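Local coordinates for protein insecticidal Delta-Endotoxin Cry8Ea1 (Bacillus Thuringiensis, PDB 3EB7) that is a Bacillus thuringiensis insecticidal toxin active against the larvae of Holotrichia parallela and, like related three-domain Cry toxins, probably kills by forming pores in gut-cell membranes, at residues F109-D113 against Y167-Q171; I280-Y286 against T331-T337; K300-I306 against Y418-R423. All blocks are in the same frame, centred on the assembly; numbering follows the deposited sequence.

Interaction 1 (F109-D113 against Y167-Q171); sequences FEILD and YYNRQ
Tyr-167, Asp-113 and Phe-109 carry most of this contact between two alpha-helical segments, 109-113 and 167-171. The axes of the two segments run at 31° to each other, 14.3 Å apart at closest. The nearest CA atoms, those of Asp-113 and Tyr-167, are 9.7 Å apart, so long side chains must span the gap. Tyr-167 (chi1 m) offers a ring face to the edge of Phe-109 (chi1 t). This is a T-shaped pair with centroids 5.1 Å apart and planes at 87°; Phe-109 CE2 lies 3.4 Å from Tyr-167 CZ. Beside it, Asp-113 (chi1 t) forms a two-pronged salt bridge with Arg-170. Arg-170 NH2 donates to Asp-113 OD1 at 2.6 Å and Arg-170 NH1 to Asp-113 OD2 at 3.0 Å. Asp-113 OD1 also sits 3.6 Å from Tyr-167 CE1, at the ring edge. His-143, on helix 133-153, is a second partner of the carboxylate. Such side-chain bridging between helices belongs to the alpha-helical bundle of the N-terminal delta-endotoxin domain, the probable pore-forming part as in related toxins.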
loop_
_atom_site.group_PDB
_atom_site.type_symbol
_atom_site.label_atom_id
_atom_site.label_comp_id
_atom_site.label_asym_id
_atom_site.label_seq_id
_atom_site.Cartn_x
_atom_site.Cartn_y
_atom_site.Cartn_z
ATOM N N PHE A 109 27.142 12.485 -8.446
ATOM C CA PHE A 109 26.496 11.204 -8.311
ATOM C C PHE A 109 27.348 10.300 -7.428
ATOM O O PHE A 109 26.818 9.596 -6.566
ATOM C CB PHE A 109 26.299 10.568 -9.713
ATOM C CG PHE A 109 26.101 9.074 -9.672
ATOM C CD1 PHE A 109 24.813 8.528 -9.636
ATOM C CD2 PHE A 109 27.215 8.204 -9.630
ATOM C CE1 PHE A 109 24.638 7.135 -9.543
ATOM C CE2 PHE A 109 27.055 6.839 -9.543
ATOM C CZ PHE A 109 25.758 6.294 -9.489
ATOM N N GLU A 110 28.660 10.329 -7.646
ATOM C CA GLU A 110 29.589 9.500 -6.884
ATOM C C GLU A 110 29.693 9.999 -5.469
ATOM O O GLU A 110 29.868 9.222 -4.549
ATOM C CB GLU A 110 30.976 9.501 -7.522
ATOM C CG GLU A 110 31.084 8.779 -8.882
ATOM C CD GLU A 110 32.450 9.026 -9.574
ATOM O OE1 GLU A 110 33.398 9.502 -8.905
ATOM O OE2 GLU A 110 32.578 8.749 -10.788
ATOM N N ILE A 111 29.580 11.307 -5.292
ATOM C CA ILE A 111 29.538 11.883 -3.938
ATOM C C ILE A 111 28.278 11.429 -3.206
ATOM O O ILE A 111 28.337 11.095 -2.029
ATOM C CB ILE A 111 29.664 13.450 -3.942
ATOM C CG1 ILE A 111 31.132 13.874 -4.189
ATOM C CG2 ILE A 111 29.057 14.072 -2.658
ATOM C CD1 ILE A 111 31.289 15.256 -4.795
ATOM N N LEU A 112 27.138 11.396 -3.891
ATOM C CA LEU A 112 25.905 10.920 -3.240
ATOM C C LEU A 112 26.010 9.463 -2.849
ATOM O O LEU A 112 25.757 9.110 -1.703
ATOM C CB LEU A 112 24.656 11.187 -4.080
ATOM C CG LEU A 112 24.227 12.647 -3.985
ATOM C CD1 LEU A 112 23.212 12.922 -5.044
ATOM C CD2 LEU A 112 23.702 13.012 -2.557
ATOM N N ASP A 113 26.450 8.634 -3.785
ATOM C CA ASP A 113 26.521 7.191 -3.562
ATOM C C ASP A 113 27.439 6.936 -2.362
ATOM O O ASP A 113 27.124 6.194 -1.431
ATOM C CB ASP A 113 26.988 6.486 -4.848
ATOM C CG ASP A 113 27.214 4.997 -4.657
ATOM O OD1 ASP A 113 28.315 4.506 -4.945
ATOM O OD2 ASP A 113 26.301 4.303 -4.190
ATOM N N TYR A 167 27.632 -1.114 -10.167
ATOM C CA TYR A 167 26.511 -0.303 -9.689
ATOM C C TYR A 167 25.217 -1.098 -9.775
ATOM O O TYR A 167 24.421 -1.089 -8.840
ATOM C CB TYR A 167 26.384 0.999 -10.493
ATOM C CG TYR A 167 27.370 2.094 -10.126
ATOM C CD1 TYR A 167 27.554 2.471 -8.789
ATOM C CD2 TYR A 167 28.101 2.770 -11.113
ATOM C CE1 TYR A 167 28.443 3.449 -8.432
ATOM C CE2 TYR A 167 29.020 3.779 -10.764
ATOM C CZ TYR A 167 29.168 4.116 -9.417
ATOM O OH TYR A 167 30.031 5.115 -9.023
ATOM N N TYR A 168 25.031 -1.802 -10.886
ATOM C CA TYR A 168 23.873 -2.654 -11.066
ATOM C C TYR A 168 23.846 -3.841 -10.085
ATOM O O TYR A 168 22.808 -4.150 -9.511
ATOM C CB TYR A 168 23.753 -3.138 -12.508
ATOM C CG TYR A 168 22.496 -3.959 -12.692
ATOM C CD1 TYR A 168 22.547 -5.361 -12.737
ATOM C CD2 TYR A 168 21.242 -3.334 -12.752
ATOM C CE1 TYR A 168 21.393 -6.112 -12.890
ATOM C CE2 TYR A 168 20.100 -4.064 -12.880
ATOM C CZ TYR A 168 20.179 -5.466 -12.951
ATOM O OH TYR A 168 19.016 -6.194 -13.104
ATOM N N ASN A 169 24.987 -4.486 -9.870
ATOM C CA ASN A 169 25.042 -5.560 -8.912
ATOM C C ASN A 169 24.835 -5.062 -7.502
ATOM O O ASN A 169 24.231 -5.723 -6.700
ATOM C CB ASN A 169 26.370 -6.355 -9.048
ATOM C CG ASN A 169 26.448 -7.137 -10.376
ATOM O OD1 ASN A 169 25.443 -7.630 -10.868
ATOM N ND2 ASN A 169 27.633 -7.214 -10.964
ATOM N N ARG A 170 25.345 -3.887 -7.183
ATOM C CA ARG A 170 25.091 -3.338 -5.855
ATOM C C ARG A 170 23.611 -2.983 -5.697
ATOM O O ARG A 170 23.026 -3.213 -4.647
ATOM C CB ARG A 170 25.991 -2.138 -5.583
ATOM C CG ARG A 170 26.152 -1.806 -4.084
ATOM C CD ARG A 170 27.575 -1.261 -3.823
ATOM N NE ARG A 170 27.942 -0.230 -4.784
ATOM C CZ ARG A 170 27.690 1.069 -4.599
ATOM N NH1 ARG A 170 27.077 1.489 -3.489
ATOM N NH2 ARG A 170 28.060 1.955 -5.517
ATOM N N GLN A 171 23.003 -2.420 -6.741
ATOM C CA GLN A 171 21.597 -2.074 -6.674
ATOM C C GLN A 171 20.765 -3.336 -6.397
ATOM O O GLN A 171 19.845 -3.290 -5.577
ATOM C CB GLN A 171 21.129 -1.332 -7.923
ATOM C CG GLN A 171 19.693 -0.774 -7.801
ATOM C CD GLN A 171 19.055 -0.414 -9.116
ATOM O OE1 GLN A 171 19.171 -1.137 -10.107
ATOM N NE2 GLN A 171 18.354 0.690 -9.132
#

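Interaction 2 (I280-Y286 against T331-T337); sequences ITRLSIY and TQQIGFT
Backbone hydrogen bonds join these antiparallel strands. Ile-334 N donates to Leu-283 O at 2.7 Å, and Leu-283 N returns a bond to Ile-334 O at 2.9 Å. The next hydrogen-bonded pair has Ile-285 N to Gln-332 O at 2.8 Å and Gln-332 N to Ile-285 O at 3.0 Å. Arg-282 with Gly-335, Ser-284 with Gln-333 and Tyr-286 with Thr-331 are the non-hydrogen-bonded pairs. The axes of 280-286 and 331-335 lie 4.7 Å apart at 167°. Past Gly-335, segment 331-337 leaves the strand, yet Thr-281 O still accepts from Phe-336 N at 2.9 Å and from Thr-337 OG1 at 3.2 Å. Three CA-H...O contacts add to the ladder; the shortest is Ser-284 CA to Gln-332 O, 3.2 Å.

Leu-283, Ile-285, Gln-332 and Ile-334 point to one face. There Ile-285 CD1 meets Ile-334 CD1 at 4.1 Å. The Phe-336 ring (chi1 m) packs with its CE1 3.8 Å from Leu-283 CB and its CD1 3.8 Å from Ile-280 CD1. On the other face Thr-331 CG2 touches Tyr-286 CD2 at 3.4 Å.

Strand 330-335 is an outer strand of a four-stranded Greek-key sheet. Strand 296-310 flanks 278-292 on its other side, where Thr-281 and Arg-282 form a classic beta bulge opposite Ser-307. The Leu-283 and Ile-334 face packs inward, with Ile-334 against Phe-379 of strand 376-381 in the next sheet.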
loop_
_atom_site.group_PDB
_atom_site.type_symbol
_atom_site.label_atom_id
_atom_site.label_comp_id
_atom_site.label_asym_id
_atom_site.label_seq_id
_atom_site.Cartn_x
_atom_site.Cartn_y
_atom_site.Cartn_z
ATOM N N ILE A 280 -16.731 -2.246 -2.638
ATOM C CA ILE A 280 -18.052 -2.055 -2.057
ATOM C C ILE A 280 -19.081 -1.738 -3.132
ATOM O O ILE A 280 -18.818 -0.930 -4.019
ATOM C CB ILE A 280 -18.043 -0.971 -0.900
ATOM C CG1 ILE A 280 -19.382 -0.913 -0.182
ATOM C CG2 ILE A 280 -17.692 0.451 -1.435
ATOM C CD1 ILE A 280 -19.303 -0.274 1.230
ATOM N N THR A 281 -20.247 -2.390 -3.053
ATOM C CA THR A 281 -21.379 -2.142 -3.973
ATOM C C THR A 281 -22.656 -1.593 -3.303
ATOM O O THR A 281 -23.453 -0.874 -3.914
ATOM C CB THR A 281 -21.747 -3.411 -4.783
ATOM O OG1 THR A 281 -22.184 -4.428 -3.890
ATOM C CG2 THR A 281 -20.546 -3.904 -5.608
ATOM N N ARG A 282 -22.852 -1.908 -2.035
ATOM C CA ARG A 282 -24.039 -1.429 -1.344
ATOM C C ARG A 282 -23.810 -1.442 0.151
ATOM O O ARG A 282 -23.098 -2.316 0.659
ATOM C CB ARG A 282 -25.237 -2.299 -1.732
ATOM C CG ARG A 282 -26.583 -1.641 -1.491
ATOM C CD ARG A 282 -27.754 -2.371 -2.179
ATOM N NE ARG A 282 -28.995 -1.590 -1.999
ATOM C CZ ARG A 282 -29.351 -0.549 -2.757
ATOM N NH1 ARG A 282 -28.587 -0.182 -3.800
ATOM N NH2 ARG A 282 -30.478 0.114 -2.477
ATOM N N LEU A 283 -24.367 -0.455 0.861
ATOM C CA LEU A 283 -24.347 -0.483 2.350
ATOM C C LEU A 283 -25.724 -0.126 2.891
ATOM O O LEU A 283 -26.287 0.881 2.465
ATOM C CB LEU A 283 -23.386 0.586 2.860
ATOM C CG LEU A 283 -22.470 0.450 4.072
ATOM C CD1 LEU A 283 -22.454 1.782 4.757
ATOM C CD2 LEU A 283 -22.846 -0.633 5.002
ATOM N N SER A 284 -26.268 -0.914 3.807
ATOM C CA SER A 284 -27.481 -0.510 4.534
ATOM C C SER A 284 -27.122 -0.274 5.971
ATOM O O SER A 284 -26.509 -1.133 6.557
ATOM C CB SER A 284 -28.588 -1.586 4.520
ATOM O OG SER A 284 -29.022 -1.832 3.216
ATOM N N ILE A 285 -27.507 0.878 6.531
ATOM C CA ILE A 285 -27.166 1.197 7.931
ATOM C C ILE A 285 -28.459 1.159 8.756
ATOM O O ILE A 285 -29.461 1.747 8.374
ATOM C CB ILE A 285 -26.483 2.584 8.042
ATOM C CG1 ILE A 285 -25.259 2.666 7.126
ATOM C CG2 ILE A 285 -26.177 2.984 9.511
ATOM C CD1 ILE A 285 -24.688 4.105 6.945
ATOM N N TYR A 286 -28.440 0.451 9.869
ATOM C CA TYR A 286 -29.587 0.324 10.745
ATOM C C TYR A 286 -29.345 1.216 11.977
ATOM O O TYR A 286 -28.265 1.199 12.585
ATOM C CB TYR A 286 -29.799 -1.163 11.124
ATOM C CG TYR A 286 -30.102 -2.017 9.898
ATOM C CD1 TYR A 286 -29.084 -2.515 9.080
ATOM C CD2 TYR A 286 -31.410 -2.290 9.539
ATOM C CE1 TYR A 286 -29.375 -3.257 7.892
ATOM C CE2 TYR A 286 -31.714 -3.029 8.389
ATOM C CZ TYR A 286 -30.700 -3.504 7.567
ATOM O OH TYR A 286 -31.062 -4.231 6.453
ATOM N N THR A 331 -33.733 2.641 8.762
ATOM C CA THR A 331 -32.717 2.049 7.892
ATOM C C THR A 331 -32.366 3.078 6.840
ATOM O O THR A 331 -33.114 3.988 6.604
ATOM C CB THR A 331 -33.162 0.751 7.179
ATOM O OG1 THR A 331 -34.087 1.070 6.129
ATOM C CG2 THR A 331 -33.780 -0.275 8.161
ATOM N N GLN A 332 -31.200 2.963 6.249
ATOM C CA GLN A 332 -30.884 3.757 5.108
ATOM C C GLN A 332 -30.068 2.856 4.197
ATOM O O GLN A 332 -29.123 2.212 4.668
ATOM C CB GLN A 332 -30.061 4.979 5.534
ATOM C CG GLN A 332 -29.807 5.948 4.360
ATOM C CD GLN A 332 -29.037 7.175 4.757
ATOM O OE1 GLN A 332 -28.959 7.518 5.930
ATOM N NE2 GLN A 332 -28.492 7.862 3.776
ATOM N N GLN A 333 -30.430 2.816 2.912
ATOM C CA GLN A 333 -29.680 2.068 1.880
ATOM C C GLN A 333 -28.842 3.016 1.030
ATOM O O GLN A 333 -29.348 4.031 0.543
ATOM C CB GLN A 333 -30.637 1.261 0.981
ATOM C CG GLN A 333 -31.574 0.284 1.738
ATOM C CD GLN A 333 -32.638 -0.407 0.842
ATOM O OE1 GLN A 333 -33.706 -0.787 1.321
ATOM N NE2 GLN A 333 -32.335 -0.588 -0.435
ATOM N N ILE A 334 -27.563 2.684 0.835
ATOM C CA ILE A 334 -26.659 3.492 0.027
ATOM C C ILE A 334 -26.081 2.647 -1.103
ATOM O O ILE A 334 -25.403 1.638 -0.848
ATOM C CB ILE A 334 -25.506 4.132 0.885
ATOM C CG1 ILE A 334 -26.073 4.954 2.075
ATOM C CG2 ILE A 334 -24.629 4.990 0.003
ATOM C CD1 ILE A 334 -25.017 5.471 3.087
ATOM N N GLY A 335 -26.380 3.009 -2.350
ATOM C CA GLY A 335 -25.805 2.293 -3.511
ATOM C C GLY A 335 -24.407 2.846 -3.833
ATOM O O GLY A 335 -24.266 4.041 -4.047
ATOM N N PHE A 336 -23.383 1.990 -3.849
ATOM C CA PHE A 336 -21.985 2.441 -3.940
ATOM C C PHE A 336 -21.283 1.893 -5.213
ATOM O O PHE A 336 -20.103 2.208 -5.461
ATOM C CB PHE A 336 -21.189 1.967 -2.711
ATOM C CG PHE A 336 -21.222 2.895 -1.504
ATOM C CD1 PHE A 336 -21.565 2.403 -0.260
ATOM C CD2 PHE A 336 -20.851 4.232 -1.593
ATOM C CE1 PHE A 336 -21.566 3.222 0.887
ATOM C CE2 PHE A 336 -20.858 5.068 -0.443
ATOM C CZ PHE A 336 -21.206 4.539 0.796
ATOM N N THR A 337 -22.002 1.090 -6.004
ATOM C CA THR A 337 -21.464 0.468 -7.214
ATOM C C THR A 337 -20.781 1.463 -8.128
ATOM O O THR A 337 -21.394 2.469 -8.520
ATOM C CB THR A 337 -22.531 -0.385 -7.964
ATOM O OG1 THR A 337 -23.089 -1.287 -7.027
ATOM C CG2 THR A 337 -21.948 -1.246 -9.082
#

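Interaction 3 (K300-I306 against Y418-R423); sequences KWIGHQI and YVTFIR
Ile-306 (chi1 t) lays its CD1 over the face of the Tyr-418 ring, a CH-pi contact 3.9 Å from the centroid and 16° off the normal. The two strands belong to different sheets. The axes of 300-306 and 418-422 cross at -130°, 8.0 Å apart at closest, with Ile-306 near Val-419 and Gly-303 near Phe-421. His-304 (chi1 p) reaches across, and its NE2 donates to Val-419 O at 2.8 Å. Trp-301 NE1 donates to His-304 ND1 at 3.0 Å, which sets the imidazole. Phe-421 (chi1 t) completes an aromatic cluster. Its ring is slid from the Trp-301 five-membered ring, with centroids 5.0 Å apart and planes at 18°. Trp-301 CZ2 also packs on Val-419 CG1 at 3.7 Å. A water bridges Ile-306 O (3.2 Å) and Tyr-418 OH (2.8 Å). Lys-300 NZ and Arg-423 NH1, 4.0 Å apart, both form salt bridges with Asp-426. The chemistry implies a mainly apolar and aromatic interface between sheets of a beta-prism domain, in which the polar ends of His-304, Lys-300 and Arg-423 have partners.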
loop_
_atom_site.group_PDB
_atom_site.type_symbol
_atom_site.label_atom_id
_atom_site.label_comp_id
_atom_site.label_asym_id
_atom_site.label_seq_id
_atom_site.Cartn_x
_atom_site.Cartn_y
_atom_site.Cartn_z
ATOM N N LYS A 300 -28.101 6.392 16.394
ATOM C CA LYS A 300 -26.771 5.911 16.061
ATOM C C LYS A 300 -26.801 4.634 15.231
ATOM O O LYS A 300 -27.784 3.932 15.199
ATOM C CB LYS A 300 -25.931 5.729 17.341
ATOM C CG LYS A 300 -26.520 4.780 18.351
ATOM C CD LYS A 300 -25.488 4.478 19.463
ATOM C CE LYS A 300 -26.114 3.951 20.778
ATOM N NZ LYS A 300 -26.634 2.594 20.570
ATOM N N TRP A 301 -25.691 4.371 14.565
ATOM C CA TRP A 301 -25.447 3.194 13.746
ATOM C C TRP A 301 -25.288 2.001 14.701
ATOM O O TRP A 301 -24.265 1.907 15.455
ATOM C CB TRP A 301 -24.138 3.477 12.993
ATOM C CG TRP A 301 -23.595 2.436 12.002
ATOM C CD1 TRP A 301 -23.625 1.051 12.103
ATOM C CD2 TRP A 301 -22.871 2.730 10.790
ATOM N NE1 TRP A 301 -22.985 0.488 11.002
ATOM C CE2 TRP A 301 -22.502 1.491 10.199
ATOM C CE3 TRP A 301 -22.493 3.922 10.154
ATOM C CZ2 TRP A 301 -21.807 1.418 8.986
ATOM C CZ3 TRP A 301 -21.804 3.846 8.944
ATOM C CH2 TRP A 301 -21.465 2.591 8.376
ATOM N N ILE A 302 -26.308 1.137 14.717
ATOM C CA ILE A 302 -26.312 -0.083 15.550
ATOM C C ILE A 302 -26.076 -1.402 14.776
ATOM O O ILE A 302 -25.972 -2.466 15.385
ATOM C CB ILE A 302 -27.609 -0.253 16.415
ATOM C CG1 ILE A 302 -28.850 -0.409 15.519
ATOM C CG2 ILE A 302 -27.758 0.864 17.407
ATOM C CD1 ILE A 302 -30.159 -0.804 16.279
ATOM N N GLY A 303 -25.998 -1.332 13.454
ATOM C CA GLY A 303 -25.733 -2.505 12.620
ATOM C C GLY A 303 -25.749 -2.087 11.169
ATOM O O GLY A 303 -26.201 -0.981 10.846
ATOM N N HIS A 304 -25.224 -2.933 10.289
ATOM C CA HIS A 304 -25.235 -2.672 8.848
ATOM C C HIS A 304 -25.160 -3.952 8.053
ATOM O O HIS A 304 -24.785 -5.013 8.552
ATOM C CB HIS A 304 -24.114 -1.703 8.416
ATOM C CG HIS A 304 -22.724 -2.237 8.584
ATOM N ND1 HIS A 304 -22.018 -2.121 9.764
ATOM C CD2 HIS A 304 -21.892 -2.851 7.706
ATOM C CE1 HIS A 304 -20.825 -2.670 9.617
ATOM N NE2 HIS A 304 -20.709 -3.094 8.370
ATOM N N GLN A 305 -25.520 -3.822 6.795
ATOM C CA GLN A 305 -25.459 -4.894 5.832
ATOM C C GLN A 305 -24.588 -4.355 4.710
ATOM O O GLN A 305 -24.791 -3.254 4.220
ATOM C CB GLN A 305 -26.886 -5.215 5.362
ATOM C CG GLN A 305 -27.046 -6.606 4.852
ATOM C CD GLN A 305 -28.226 -6.789 3.919
ATOM O OE1 GLN A 305 -29.105 -7.573 4.204
ATOM N NE2 GLN A 305 -28.235 -6.089 2.800
ATOM N N ILE A 306 -23.575 -5.086 4.326
ATOM C CA ILE A 306 -22.627 -4.568 3.359
ATOM C C ILE A 306 -22.430 -5.564 2.235
ATOM O O ILE A 306 -22.305 -6.764 2.478
ATOM C CB ILE A 306 -21.251 -4.176 4.035
ATOM C CG1 ILE A 306 -20.264 -3.613 2.987
ATOM C CG2 ILE A 306 -20.636 -5.365 4.831
ATOM C CD1 ILE A 306 -19.089 -2.878 3.604
ATOM N N TYR A 418 -14.572 -1.258 2.812
ATOM C CA TYR A 418 -15.385 -2.095 3.652
ATOM C C TYR A 418 -15.629 -1.419 5.008
ATOM O O TYR A 418 -14.941 -0.451 5.371
ATOM C CB TYR A 418 -14.678 -3.456 3.829
ATOM C CG TYR A 418 -15.629 -4.633 3.947
ATOM C CD1 TYR A 418 -16.244 -5.180 2.811
ATOM C CD2 TYR A 418 -15.912 -5.196 5.198
ATOM C CE1 TYR A 418 -17.140 -6.268 2.943
ATOM C CE2 TYR A 418 -16.791 -6.283 5.335
ATOM C CZ TYR A 418 -17.396 -6.797 4.215
ATOM O OH TYR A 418 -18.263 -7.845 4.360
ATOM N N VAL A 419 -16.619 -1.940 5.739
ATOM C CA VAL A 419 -16.956 -1.550 7.103
ATOM C C VAL A 419 -17.197 -2.795 7.975
ATOM O O VAL A 419 -18.054 -3.642 7.662
ATOM C CB VAL A 419 -18.246 -0.681 7.142
ATOM C CG1 VAL A 419 -18.396 -0.004 8.496
ATOM C CG2 VAL A 419 -18.252 0.406 6.028
ATOM N N THR A 420 -16.437 -2.896 9.075
ATOM C CA THR A 420 -16.670 -3.887 10.131
ATOM C C THR A 420 -17.177 -3.172 11.385
ATOM O O THR A 420 -17.197 -1.943 11.437
ATOM C CB THR A 420 -15.411 -4.679 10.450
ATOM O OG1 THR A 420 -14.381 -3.767 10.882
ATOM C CG2 THR A 420 -14.957 -5.418 9.184
ATOM N N PHE A 421 -17.586 -3.921 12.399
ATOM C CA PHE A 421 -18.356 -3.314 13.467
ATOM C C PHE A 421 -18.303 -4.193 14.708
ATOM O O PHE A 421 -18.185 -5.416 14.585
ATOM C CB PHE A 421 -19.799 -3.117 12.941
ATOM C CG PHE A 421 -20.728 -2.352 13.853
ATOM C CD1 PHE A 421 -20.740 -0.966 13.866
ATOM C CD2 PHE A 421 -21.666 -3.025 14.622
ATOM C CE1 PHE A 421 -21.619 -0.253 14.720
ATOM C CE2 PHE A 421 -22.554 -2.325 15.457
ATOM C CZ PHE A 421 -22.532 -0.943 15.507
ATOM N N ILE A 422 -18.330 -3.570 15.891
ATOM C CA ILE A 422 -18.660 -4.255 17.141
ATOM C C ILE A 422 -19.815 -3.502 17.795
ATOM O O ILE A 422 -20.026 -2.325 17.503
ATOM C CB ILE A 422 -17.452 -4.319 18.152
ATOM C CG1 ILE A 422 -17.023 -2.908 18.579
ATOM C CG2 ILE A 422 -16.291 -5.075 17.559
ATOM C CD1 ILE A 422 -15.880 -2.841 19.594
ATOM N N ARG A 423 -20.520 -4.181 18.699
ATOM C CA ARG A 423 -21.625 -3.644 19.505
ATOM C C ARG A 423 -21.161 -3.394 20.934
ATOM O O ARG A 423 -20.235 -4.051 21.396
ATOM C CB ARG A 423 -22.768 -4.666 19.581
ATOM C CG ARG A 423 -23.913 -4.460 18.568
ATOM C CD ARG A 423 -24.670 -3.205 18.894
ATOM N NE ARG A 423 -26.090 -3.444 18.998
ATOM C CZ ARG A 423 -26.979 -2.596 19.511
ATOM N NH1 ARG A 423 -26.631 -1.393 19.996
ATOM N NH2 ARG A 423 -28.242 -2.989 19.535
HETATM O O HOH W 1 -19.543 -8.369 1.958
#

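Overall arrangement
Interactions 2 and 3 share one sheet. Strands 278-292 and 296-310 are neighbours in it and join directly, as between Ser-284 N and Gln-305 O, 2.8 Å. Interaction 2 adds an outer strand within that sheet, so backbone hydrogen bonds dominate and one face is largely exposed. Interaction 3 links the sheet to another through side chains and is the most buried of the three. The centres of interactions 2 and 3 are about 11 Å apart. Interaction 1 lies in the helical N-terminal domain, its centre more than 50 Å from either, across the centre of the chain. Only partly buried, it relies on a salt bridge and an aromatic pair spanning two helices.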